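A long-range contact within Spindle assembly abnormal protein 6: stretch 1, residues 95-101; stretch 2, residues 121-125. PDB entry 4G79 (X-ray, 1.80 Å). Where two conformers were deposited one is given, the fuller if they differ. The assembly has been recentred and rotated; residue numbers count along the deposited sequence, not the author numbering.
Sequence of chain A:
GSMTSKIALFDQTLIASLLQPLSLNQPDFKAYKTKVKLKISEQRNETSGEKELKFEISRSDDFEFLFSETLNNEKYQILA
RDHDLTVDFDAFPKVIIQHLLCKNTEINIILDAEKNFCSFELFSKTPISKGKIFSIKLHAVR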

# COMPACT_ATOMS: atom_id res chain seq x y z
N VAL A 95 16.44 -0.16 7.04
CA VAL A 95 15.33 0.78 6.84
C VAL A 95 14.14 0.36 7.72
O VAL A 95 13.51 1.22 8.33
CB VAL A 95 14.98 0.89 5.32
CG1 VAL A 95 13.86 1.88 5.10
CG2 VAL A 95 16.21 1.35 4.51
N ILE A 96 13.85 -0.95 7.84
CA ILE A 96 12.75 -1.41 8.71
C ILE A 96 13.06 -1.12 10.17
O ILE A 96 12.18 -0.68 10.92
CB ILE A 96 12.40 -2.92 8.50
CG1 ILE A 96 11.77 -3.13 7.11
CG2 ILE A 96 11.50 -3.51 9.64
CD1 ILE A 96 10.46 -2.33 6.77
N ILE A 97 14.32 -1.35 10.59
CA ILE A 97 14.69 -1.13 12.00
C ILE A 97 14.63 0.37 12.27
O ILE A 97 14.11 0.76 13.32
CB ILE A 97 16.05 -1.80 12.32
CG1 ILE A 97 15.82 -3.32 12.41
CG2 ILE A 97 16.67 -1.26 13.62
CD1 ILE A 97 17.07 -4.21 12.25
N GLN A 98 15.13 1.21 11.34
CA GLN A 98 15.07 2.66 11.51
C GLN A 98 13.60 3.09 11.64
O GLN A 98 13.27 3.86 12.53
CB GLN A 98 15.77 3.39 10.35
CG GLN A 98 16.10 4.85 10.68
CD GLN A 98 16.43 5.69 9.48
OE1 GLN A 98 17.15 5.27 8.56
NE2 GLN A 98 15.96 6.93 9.48
N HIS A 99 12.70 2.52 10.80
CA HIS A 99 11.26 2.82 10.87
C HIS A 99 10.69 2.45 12.24
O HIS A 99 10.01 3.27 12.86
CB HIS A 99 10.48 2.09 9.74
CG HIS A 99 9.01 2.32 9.84
ND1 HIS A 99 8.40 3.37 9.18
CD2 HIS A 99 8.08 1.67 10.59
CE1 HIS A 99 7.13 3.33 9.53
NE2 HIS A 99 6.88 2.32 10.38
N LEU A 100 10.95 1.21 12.72
CA LEU A 100 10.45 0.68 14.00
C LEU A 100 10.90 1.49 15.20
O LEU A 100 10.20 1.50 16.22
CB LEU A 100 10.87 -0.77 14.22
CG LEU A 100 10.25 -1.82 13.32
CD1 LEU A 100 10.99 -3.12 13.44
CD2 LEU A 100 8.73 -2.01 13.63
N LEU A 101 12.08 2.11 15.11
CA LEU A 101 12.60 2.87 16.23
C LEU A 101 12.28 4.36 16.12
O LEU A 101 12.33 5.06 17.13
CB LEU A 101 14.12 2.67 16.37
CG LEU A 101 14.60 1.25 16.71
CD1 LEU A 101 16.09 1.11 16.50
CD2 LEU A 101 14.22 0.85 18.13
N GLU A 121 1.99 -8.06 10.16
CA GLU A 121 1.76 -6.95 9.24
C GLU A 121 2.26 -5.67 9.83
O GLU A 121 1.88 -5.34 10.96
CB GLU A 121 0.27 -6.83 8.93
CG GLU A 121 -0.41 -8.09 8.41
CD GLU A 121 -1.78 -7.87 7.81
OE1 GLU A 121 -2.61 -7.17 8.45
OE2 GLU A 121 -2.04 -8.41 6.72
N LEU A 122 3.13 -4.96 9.11
CA LEU A 122 3.68 -3.68 9.55
C LEU A 122 3.03 -2.55 8.75
O LEU A 122 2.99 -2.65 7.53
CB LEU A 122 5.22 -3.67 9.38
CG LEU A 122 5.93 -2.41 9.89
CD1 LEU A 122 5.65 -2.17 11.38
CD2 LEU A 122 7.42 -2.54 9.67
N PHE A 123 2.59 -1.47 9.43
CA PHE A 123 1.93 -0.33 8.78
C PHE A 123 2.54 0.94 9.18
O PHE A 123 3.14 1.00 10.24
CB PHE A 123 0.43 -0.25 9.16
CG PHE A 123 -0.41 -1.44 8.79
CD1 PHE A 123 -0.45 -2.57 9.60
CD2 PHE A 123 -1.23 -1.40 7.66
CE1 PHE A 123 -1.26 -3.66 9.28
CE2 PHE A 123 -2.03 -2.50 7.33
CZ PHE A 123 -2.05 -3.61 8.15
N SER A 124 2.36 1.97 8.36
CA SER A 124 2.72 3.34 8.71
C SER A 124 1.57 4.22 8.18
O SER A 124 1.56 4.60 7.01
CB SER A 124 4.09 3.71 8.15
OG SER A 124 4.46 5.00 8.60
N LYS A 125 0.53 4.44 9.01
CA LYS A 125 -0.69 5.14 8.61
C LYS A 125 -0.42 6.52 8.10
O LYS A 125 0.55 7.18 8.47
CB LYS A 125 -1.76 5.21 9.75
CG LYS A 125 -1.41 6.08 10.94
CD LYS A 125 -2.64 6.40 11.80
CE LYS A 125 -2.30 7.26 13.00
NZ LYS A 125 -1.89 8.65 12.61

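The contact joins one side of a helix, residues 95-101, to the end of a strand, residues 121-123, and the loop residue Ser124 that follows it. The two axes approach to 10.9 Å with an angle of 65° between their N-to-C directions, and the nearest CA atoms, those of His99 and Ser124, are 8.8 Å apart. At that spacing side chains must bridge the gap, and no hydrogen bond crosses it. The buried surface is modest, 210 Å² summed over both sides.

Leu122 supplies the largest share, 77 Å². Its CA-to-CB bond points toward the helix, and chi1 near t (-177°) with chi2 near p (59°) places both methyl groups against the helix: CD2 lies 4.2 Å from CG2 of Ile96, 4.4 Å from CD2 of His99 and 4.2 Å from CD2 of Leu100, and CD1 lies 3.8 Å from that same Leu100 atom. The strand's alternation is evident beside it: the CA-to-CB bond of Phe123 points away, and its side chain comes no nearer the helix than 7.0 Å, from Phe123 CB to His99 NE2.

Ile96 and Leu100 are one helical turn apart, linked by the backbone hydrogen bond from Leu100 N to Ile96 O (2.9 Å). Both have CA-to-CB bonds directed sideways, so their contacts depend on the atoms beyond CB. In Ile96, with chi1 at -68° and chi2 at -58° (both m) in the conformer given, the methyls CG2 and CD1 of Ile96 both lie 4.2 Å from CD2 of Leu122. In Leu100, chi1 at -69° (m) and chi2 at 167° (t) carry CD2 to Leu122, whereas CD1 of Leu100 comes no closer to Leu122 than 5.2 Å, at CD2. These are apolar contacts between side chains that are buried in the assembly.

His99 differs in that its CA-to-CB bond already points toward the strand. With chi1 at 177° (t), the ring extends across the gap, and chi2 at 91° sets its plane so that Ser124 OG meets the edge, 3.3 Å from CE1. CE1 is a carbon, so this close approach is not a conventional hydrogen bond; it is a close contact at the ring edge. The carbonyl oxygen of Phe123 lies 4.0 Å from His99 NE2, in an oblique position relative to the ring, as is Leu122 CD2. Ser124 has its CA-to-CB bond toward the helix and chi1 at -175° (t), which holds OG beside the imidazole. The ring thus spans the boundary between the leucine packing and the polar atoms at the strand's end.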